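Local coordinates for hypothetical protein SMU.776 (Streptococcus mutans, PDB 2B78), which is a putative S-adenosyl-L-methionine-dependent methyltransferase that probably binds RNA and may methylate it, at residues 113-118 and 191-196; 138-143 and 164-169. One frame throughout, in Å; residues are numbered along the deposited sequence.

Contact 1. Residues 113-118 and 191-196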
ATOM      1  N   ASP A 113      -4.527   9.606   4.242  1.00 14.97           N
ATOM      2  CA  ASP A 113      -4.179   8.828   5.418  1.00 15.02           C
ATOM      3  C   ASP A 113      -4.132   9.734   6.633  1.00 16.15           C
ATOM      4  O   ASP A 113      -3.899  10.938   6.520  1.00 14.18           O
ATOM      5  CB  ASP A 113      -2.804   8.168   5.247  1.00 13.14           C
ATOM      6  CG  ASP A 113      -2.768   7.171   4.106  1.00 12.93           C
ATOM      7  OD1 ASP A 113      -3.621   6.260   4.090  1.00 12.80           O
ATOM      8  OD2 ASP A 113      -1.877   7.288   3.233  1.00 12.77           O
ATOM      9  N   CYS A 114      -4.384   9.164   7.800  1.00 16.21           N
ATOM     10  CA  CYS A 114      -4.280   9.955   8.997  1.00 17.68           C
ATOM     11  C   CYS A 114      -3.118   9.355   9.769  1.00 16.46           C
ATOM     12  O   CYS A 114      -2.988   8.126   9.881  1.00 15.72           O
ATOM     13  CB  CYS A 114      -5.579   9.917   9.804  1.00 20.20           C
ATOM     14  SG  CYS A 114      -5.866   8.429  10.749  1.00 26.56           S
ATOM     15  N   TYR A 115      -2.247  10.232  10.251  1.00 15.37           N
ATOM     16  CA  TYR A 115      -1.081   9.847  11.025  1.00 13.62           C
ATOM     17  C   TYR A 115      -1.140  10.637  12.317  1.00 14.81           C
ATOM     18  O   TYR A 115      -0.578  11.724  12.410  1.00 14.81           O
ATOM     19  CB  TYR A 115       0.200  10.203  10.266  1.00 12.03           C
ATOM     20  CG  TYR A 115       0.612   9.210   9.201  1.00 10.19           C
ATOM     21  CD1 TYR A 115       1.503   8.171   9.497  1.00 10.82           C
ATOM     22  CD2 TYR A 115       0.132   9.314   7.894  1.00  8.48           C
ATOM     23  CE1 TYR A 115       1.913   7.260   8.506  1.00  9.00           C
ATOM     24  CE2 TYR A 115       0.530   8.406   6.904  1.00  9.81           C
ATOM     25  CZ  TYR A 115       1.423   7.389   7.221  1.00  8.09           C
ATOM     26  OH  TYR A 115       1.853   6.526   6.234  1.00  8.81           O
ATOM     27  N   GLY A 116      -1.827  10.098  13.318  1.00 15.53           N
ATOM     28  CA  GLY A 116      -1.931  10.816  14.574  1.00 15.19           C
ATOM     29  C   GLY A 116      -2.802  12.048  14.417  1.00 15.95           C
ATOM     30  O   GLY A 116      -3.972  11.948  14.043  1.00 14.79           O
ATOM     31  N   ASP A 117      -2.227  13.216  14.684  1.00 16.22           N
ATOM     32  CA  ASP A 117      -2.967  14.472  14.577  1.00 16.58           C
ATOM     33  C   ASP A 117      -2.883  15.142  13.208  1.00 15.98           C
ATOM     34  O   ASP A 117      -3.464  16.206  13.000  1.00 16.50           O
ATOM     35  CB  ASP A 117      -2.478  15.456  15.637  1.00 17.99           C
ATOM     36  CG  ASP A 117      -2.778  14.989  17.047  1.00 19.98           C
ATOM     37  OD1 ASP A 117      -3.958  14.690  17.339  1.00 19.52           O
ATOM     38  OD2 ASP A 117      -1.834  14.927  17.861  1.00 21.34           O
ATOM     39  N   PHE A 118      -2.173  14.516  12.278  1.00 14.78           N
ATOM     40  CA  PHE A 118      -2.003  15.070  10.941  1.00 14.34           C
ATOM     41  C   PHE A 118      -2.532  14.146   9.848  1.00 14.56           C
ATOM     42  O   PHE A 118      -2.628  12.931  10.036  1.00 14.67           O
ATOM     43  CB  PHE A 118      -0.517  15.355  10.702  1.00 14.55           C
ATOM     44  CG  PHE A 118       0.055  16.384  11.637  1.00 15.59           C
ATOM     45  CD1 PHE A 118       0.005  17.738  11.321  1.00 15.05           C
ATOM     46  CD2 PHE A 118       0.610  15.999  12.857  1.00 15.46           C
ATOM     47  CE1 PHE A 118       0.498  18.695  12.209  1.00 14.18           C
ATOM     48  CE2 PHE A 118       1.104  16.949  13.749  1.00 14.72           C
ATOM     49  CZ  PHE A 118       1.046  18.298  13.421  1.00 14.62           C
ATOM     50  N   LEU A 191       8.403  10.498  -1.095  1.00 21.66           N
ATOM     51  CA  LEU A 191       7.095   9.899  -1.336  1.00 24.23           C
ATOM     52  C   LEU A 191       6.612   8.989  -0.217  1.00 24.38           C
ATOM     53  O   LEU A 191       5.407   8.859  -0.005  1.00 25.54           O
ATOM     54  CB  LEU A 191       7.107   9.094  -2.642  1.00 25.35           C
ATOM     55  CG  LEU A 191       7.171   9.859  -3.966  1.00 27.49           C
ATOM     56  CD1 LEU A 191       7.113   8.870  -5.123  1.00 28.18           C
ATOM     57  CD2 LEU A 191       6.011  10.839  -4.052  1.00 27.46           C
ATOM     58  N   MET A 192       7.542   8.360   0.496  1.00 24.40           N
ATOM     59  CA  MET A 192       7.172   7.440   1.567  1.00 24.74           C
ATOM     60  C   MET A 192       7.173   8.083   2.944  1.00 22.89           C
ATOM     61  O   MET A 192       7.735   9.159   3.135  1.00 21.87           O
ATOM     62  CB  MET A 192       8.093   6.221   1.525  1.00 27.12           C
ATOM     63  CG  MET A 192       8.067   5.541   0.157  1.00 29.94           C
ATOM     64  SD  MET A 192       9.169   4.126   0.063  1.00 35.41           S
ATOM     65  CE  MET A 192      10.776   4.996   0.130  1.00 31.41           C
ATOM     66  N   THR A 193       6.551   7.399   3.901  1.00 21.14           N
ATOM     67  CA  THR A 193       6.404   7.906   5.257  1.00 19.07           C
ATOM     68  C   THR A 193       7.092   7.128   6.371  1.00 18.93           C
ATOM     69  O   THR A 193       6.891   7.447   7.540  1.00 19.28           O
ATOM     70  CB  THR A 193       4.930   7.952   5.623  1.00 19.43           C
ATOM     71  OG1 THR A 193       4.439   6.606   5.707  1.00 19.36           O
ATOM     72  CG2 THR A 193       4.149   8.705   4.574  1.00 17.83           C
ATOM     73  N   GLY A 194       7.866   6.101   6.034  1.00 17.89           N
ATOM     74  CA  GLY A 194       8.536   5.329   7.071  1.00 17.14           C
ATOM     75  C   GLY A 194       7.803   4.041   7.389  1.00 16.86           C
ATOM     76  O   GLY A 194       8.320   3.179   8.101  1.00 17.20           O
ATOM     77  N   ILE A 195       6.580   3.914   6.886  1.00 16.34           N
ATOM     78  CA  ILE A 195       5.805   2.710   7.120  1.00 16.13           C
ATOM     79  C   ILE A 195       4.721   2.558   6.059  1.00 14.91           C
ATOM     80  O   ILE A 195       4.277   3.547   5.451  1.00 15.68           O
ATOM     81  CB  ILE A 195       5.155   2.723   8.535  1.00 16.19           C
ATOM     82  CG1 ILE A 195       4.559   1.342   8.847  1.00 16.70           C
ATOM     83  CG2 ILE A 195       4.034   3.757   8.598  1.00 15.31           C
ATOM     84  CD1 ILE A 195       4.157   1.158  10.312  1.00 14.06           C
ATOM     85  N   PHE A 196       4.327   1.317   5.795  1.00 14.80           N
ATOM     86  CA  PHE A 196       3.253   1.060   4.846  1.00 14.65           C
ATOM     87  C   PHE A 196       2.113   0.542   5.694  1.00 14.06           C
ATOM     88  O   PHE A 196       2.135  -0.592   6.175  1.00 15.66           O
ATOM     89  CB  PHE A 196       3.684   0.042   3.790  1.00 16.59           C
ATOM     90  CG  PHE A 196       4.492   0.653   2.675  1.00 17.01           C
ATOM     91  CD1 PHE A 196       3.856   1.295   1.613  1.00 16.46           C
ATOM     92  CD2 PHE A 196       5.878   0.662   2.732  1.00 15.67           C
ATOM     93  CE1 PHE A 196       4.592   1.945   0.623  1.00 16.51           C
ATOM     94  CE2 PHE A 196       6.627   1.310   1.748  1.00 17.65           C
ATOM     95  CZ  PHE A 196       5.979   1.953   0.692  1.00 16.76           C
TER
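Y115, at the end of strand 110-115, meets the loop 191-196 with its phenol oxygen, which touches the hydroxyl of T193. The two side chains approach at a slant. Y115 OH and T193 OG1 lie 2.6 Å apart in a short hydrogen bond that either hydroxyl could donate. OG1 stands oblique to the ring, while CB and CG2 of T193 close in round the phenol oxygen, T193 CB to Y115 OH being 3.4 Å. In T193 the hydroxyl sits between the backbone N and the carbonyl carbon (chi1 67°), which brings OG1 to the phenol; T193 OG1 is also 3.1 Å from O of I195. I195 comes to the edge of the ring, near its plane, where its CG2 touches CE1 of Y115 at 4.1 Å.

The tyrosine opens a type II' turn, Y115 to F118, that joins the antiparallel strands 110-115 and 118-123 as a tight beta hairpin; Y115 N gives a 2.7 Å bond to F118 O, and F118 N returns a 3.2 Å bond to Y115 O. G116, at the second position of the turn, has the positive phi of 70° that this turn type needs. The ring thus reaches from the hairpin's end to the loop between strand 181-185 and helix 200-210. V185 packs on both Y115 and I195, and T193 bonds through its backbone to F186. Next in the loop, G194 gives its N to the hydroxyl of Y222 and takes a bond from T223 on its O. The T193 side chain lies about 9 Å from that of R246, which binds S-adenosyl-L-homocysteine, a ligand absent from this chain.

Contact 2. Residues 138-143 and 164-169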
ATOM      1  N   ALA A 138     -13.557  20.590   1.147  1.00 14.76           N
ATOM      2  CA  ALA A 138     -14.607  19.653   1.529  1.00 13.86           C
ATOM      3  C   ALA A 138     -14.139  18.744   2.657  1.00 13.39           C
ATOM      4  O   ALA A 138     -14.905  18.438   3.577  1.00 12.77           O
ATOM      5  CB  ALA A 138     -15.013  18.805   0.327  1.00 11.72           C
ATOM      6  N   PHE A 139     -12.885  18.301   2.586  1.00 13.29           N
ATOM      7  CA  PHE A 139     -12.340  17.417   3.618  1.00 14.52           C
ATOM      8  C   PHE A 139     -12.264  18.120   4.972  1.00 15.31           C
ATOM      9  O   PHE A 139     -12.657  17.554   5.998  1.00 15.24           O
ATOM     10  CB  PHE A 139     -10.934  16.920   3.240  1.00 13.90           C
ATOM     11  CG  PHE A 139     -10.335  15.974   4.254  1.00 14.37           C
ATOM     12  CD1 PHE A 139     -10.584  14.608   4.183  1.00 13.29           C
ATOM     13  CD2 PHE A 139      -9.558  16.456   5.303  1.00 13.42           C
ATOM     14  CE1 PHE A 139     -10.067  13.734   5.145  1.00 13.25           C
ATOM     15  CE2 PHE A 139      -9.039  15.599   6.267  1.00 13.14           C
ATOM     16  CZ  PHE A 139      -9.295  14.230   6.188  1.00 14.14           C
ATOM     17  N   ARG A 140     -11.758  19.351   4.979  1.00 16.57           N
ATOM     18  CA  ARG A 140     -11.635  20.082   6.228  1.00 18.61           C
ATOM     19  C   ARG A 140     -12.969  20.284   6.930  1.00 18.52           C
ATOM     20  O   ARG A 140     -13.016  20.371   8.154  1.00 20.69           O
ATOM     21  CB  ARG A 140     -10.939  21.427   5.999  1.00 20.01           C
ATOM     22  CG  ARG A 140      -9.491  21.272   5.564  1.00 21.95           C
ATOM     23  CD  ARG A 140      -8.790  22.612   5.382  1.00 25.35           C
ATOM     24  NE  ARG A 140      -8.365  23.214   6.646  1.00 29.40           N
ATOM     25  CZ  ARG A 140      -7.736  24.384   6.738  1.00 30.42           C
ATOM     26  NH1 ARG A 140      -7.463  25.076   5.639  1.00 30.73           N
ATOM     27  NH2 ARG A 140      -7.371  24.862   7.924  1.00 29.83           N
ATOM     28  N   GLN A 141     -14.062  20.347   6.179  1.00 18.02           N
ATOM     29  CA  GLN A 141     -15.358  20.518   6.831  1.00 18.21           C
ATOM     30  C   GLN A 141     -15.786  19.216   7.509  1.00 17.13           C
ATOM     31  O   GLN A 141     -16.312  19.221   8.624  1.00 17.11           O
ATOM     32  CB  GLN A 141     -16.440  20.941   5.831  1.00 18.38           C
ATOM     33  CG  GLN A 141     -17.810  21.051   6.489  1.00 19.92           C
ATOM     34  CD  GLN A 141     -18.916  21.500   5.552  1.00 21.19           C
ATOM     35  OE1 GLN A 141     -18.792  22.513   4.870  1.00 21.08           O
ATOM     36  NE2 GLN A 141     -20.017  20.757   5.536  1.00 21.71           N
ATOM     37  N   VAL A 142     -15.544  18.097   6.834  1.00 16.66           N
ATOM     38  CA  VAL A 142     -15.920  16.791   7.363  1.00 16.41           C
ATOM     39  C   VAL A 142     -15.010  16.328   8.502  1.00 16.43           C
ATOM     40  O   VAL A 142     -15.473  15.694   9.456  1.00 15.96           O
ATOM     41  CB  VAL A 142     -15.931  15.740   6.227  1.00 17.37           C
ATOM     42  CG1 VAL A 142     -16.272  14.352   6.781  1.00 15.51           C
ATOM     43  CG2 VAL A 142     -16.941  16.160   5.161  1.00 14.86           C
ATOM     44  N   TYR A 143     -13.721  16.653   8.402  1.00 16.23           N
ATOM     45  CA  TYR A 143     -12.731  16.291   9.427  1.00 17.23           C
ATOM     46  C   TYR A 143     -12.063  17.583   9.877  1.00 18.60           C
ATOM     47  O   TYR A 143     -10.912  17.845   9.535  1.00 18.67           O
ATOM     48  CB  TYR A 143     -11.663  15.370   8.832  1.00 16.70           C
ATOM     49  CG  TYR A 143     -12.087  13.930   8.643  1.00 16.54           C
ATOM     50  CD1 TYR A 143     -12.076  13.033   9.717  1.00 16.33           C
ATOM     51  CD2 TYR A 143     -12.448  13.450   7.389  1.00 14.98           C
ATOM     52  CE1 TYR A 143     -12.405  11.692   9.541  1.00 15.26           C
ATOM     53  CE2 TYR A 143     -12.780  12.103   7.198  1.00 16.52           C
ATOM     54  CZ  TYR A 143     -12.751  11.233   8.280  1.00 15.67           C
ATOM     55  OH  TYR A 143     -13.035   9.903   8.095  1.00 17.90           O
ATOM     56  N   HIS A 164       3.859  20.726   2.658  1.00 16.00           N
ATOM     57  CA  HIS A 164       2.929  21.009   3.739  1.00 15.74           C
ATOM     58  C   HIS A 164       1.705  21.559   3.013  1.00 16.56           C
ATOM     59  O   HIS A 164       1.858  22.333   2.063  1.00 16.79           O
ATOM     60  CB  HIS A 164       3.525  22.052   4.690  1.00 14.88           C
ATOM     61  CG  HIS A 164       2.576  22.513   5.751  1.00 16.26           C
ATOM     62  ND1 HIS A 164       1.967  21.647   6.634  1.00 15.65           N
ATOM     63  CD2 HIS A 164       2.105  23.747   6.050  1.00 17.11           C
ATOM     64  CE1 HIS A 164       1.157  22.325   7.427  1.00 14.29           C
ATOM     65  NE2 HIS A 164       1.222  23.602   7.094  1.00 15.52           N
ATOM     66  N   LEU A 165       0.506  21.153   3.432  1.00 17.88           N
ATOM     67  CA  LEU A 165      -0.730  21.584   2.762  1.00 19.00           C
ATOM     68  C   LEU A 165      -1.562  22.617   3.507  1.00 19.65           C
ATOM     69  O   LEU A 165      -1.935  23.643   2.930  1.00 20.53           O
ATOM     70  CB  LEU A 165      -1.613  20.369   2.447  1.00 19.21           C
ATOM     71  CG  LEU A 165      -2.874  20.669   1.628  1.00 19.38           C
ATOM     72  CD1 LEU A 165      -2.477  21.314   0.307  1.00 18.46           C
ATOM     73  CD2 LEU A 165      -3.668  19.382   1.387  1.00 19.70           C
ATOM     74  N   TYR A 166      -1.883  22.347   4.771  1.00 19.07           N
ATOM     75  CA  TYR A 166      -2.652  23.312   5.553  1.00 18.25           C
ATOM     76  C   TYR A 166      -2.482  23.088   7.044  1.00 18.55           C
ATOM     77  O   TYR A 166      -2.017  22.032   7.469  1.00 18.98           O
ATOM     78  CB  TYR A 166      -4.145  23.279   5.172  1.00 16.95           C
ATOM     79  CG  TYR A 166      -4.941  22.049   5.593  1.00 15.85           C
ATOM     80  CD1 TYR A 166      -5.157  21.752   6.938  1.00 15.66           C
ATOM     81  CD2 TYR A 166      -5.511  21.206   4.637  1.00 16.34           C
ATOM     82  CE1 TYR A 166      -5.923  20.650   7.322  1.00 14.36           C
ATOM     83  CE2 TYR A 166      -6.280  20.100   5.012  1.00 16.50           C
ATOM     84  CZ  TYR A 166      -6.479  19.833   6.359  1.00 14.64           C
ATOM     85  OH  TYR A 166      -7.245  18.761   6.738  1.00 14.74           O
ATOM     86  N   GLY A 167      -2.847  24.092   7.836  1.00 19.01           N
ATOM     87  CA  GLY A 167      -2.738  23.970   9.281  1.00 19.69           C
ATOM     88  C   GLY A 167      -1.335  24.028   9.856  1.00 19.98           C
ATOM     89  O   GLY A 167      -0.429  24.624   9.274  1.00 19.31           O
ATOM     90  N   GLN A 168      -1.165  23.407  11.020  1.00 21.10           N
ATOM     91  CA  GLN A 168       0.124  23.374  11.705  1.00 23.07           C
ATOM     92  C   GLN A 168       1.116  22.461  11.002  1.00 23.42           C
ATOM     93  O   GLN A 168       0.734  21.603  10.205  1.00 23.43           O
ATOM     94  CB  GLN A 168      -0.046  22.875  13.143  1.00 25.00           C
ATOM     95  CG  GLN A 168      -0.590  23.885  14.142  1.00 27.22           C
ATOM     96  CD  GLN A 168      -0.903  23.244  15.487  1.00 28.66           C
ATOM     97  OE1 GLN A 168      -0.122  22.447  16.006  1.00 29.21           O
ATOM     98  NE2 GLN A 168      -2.051  23.590  16.054  1.00 30.45           N
ATOM     99  N   GLU A 169       2.397  22.657  11.295  1.00 23.82           N
ATOM    100  CA  GLU A 169       3.444  21.820  10.728  1.00 23.90           C
ATOM    101  C   GLU A 169       3.626  20.680  11.721  1.00 23.35           C
ATOM    102  O   GLU A 169       3.345  20.836  12.911  1.00 22.47           O
ATOM    103  CB  GLU A 169       4.758  22.603  10.601  1.00 26.63           C
ATOM    104  CG  GLU A 169       4.833  23.554   9.418  1.00 29.69           C
ATOM    105  CD  GLU A 169       5.357  22.897   8.150  1.00 34.54           C
ATOM    106  OE1 GLU A 169       5.365  23.577   7.101  1.00 37.76           O
ATOM    107  OE2 GLU A 169       5.768  21.709   8.191  1.00 34.96           O
TER
HETATM  108  O   HOH W   1      -8.425  18.961   9.246  1.00 29.80           O
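From helix 132-142 the side chain of R140 extends across one face of the Y166 ring, the two side chains running past each other in opposite directions. From CB, the first step places CG anti to the carbonyl carbon (chi1 -66°), over the phenol end of the ring, where R140 CG is 3.4 Å from CZ of Y166. R140 CD follows above the middle of the ring, a CH-pi contact 3.5 Å from the centroid of the Y166 ring. A bend at chi3 (79°) then turns the chain so that the guanidinium lies flat: R140 NE sits 3.5 Å from CD1 of Y166, and the two planes are only 8° apart. R140 CZ, 4.1 Å from the centroid of the Y166 ring, makes a cation-pi interaction over the same face, and R140 NH1 runs on to CB of Y166.

The tyrosine stands where the edge strand 162-165 turns a corner. L165 and Y166 both face A149 of strand 148-153 in a classic beta bulge, and V119, F121 and V136 also pack on Y166. The ring thus bridges the sheet and the helix lying against it. Y166 OH meets the edge of the F139 ring, 3.6 Å from F139 CD2, with the two side chains nearly perpendicular. A water links Y166 OH, at 2.8 Å, to the carbonyl O of Y143, to which it donates at 2.7 Å just beyond the helix.

Overall arrangement
Both contacts draw on the five-stranded mixed sheet built from strands 96-101 to 162-165. Contact 1 links a hairpin end to the loop before helix 200-210; contact 2 joins the corner after outer strand 162-165 to helix 132-142. Contact 1, about 12 Å from the centre of the chain, has all its touching residues buried, and its polar link is one hydroxyl pair. In contact 2, about 23 Å from that centre, an exposed arginine lies over a buried tyrosine, with water at the phenol. Their centres are about 15 Å apart, contact 2 nested within the chain loop that contact 1 closes. They meet where the F118 ring packs on backbone oxygens of Q168 and E169, F118 CZ being 3.5 Å from E169 O.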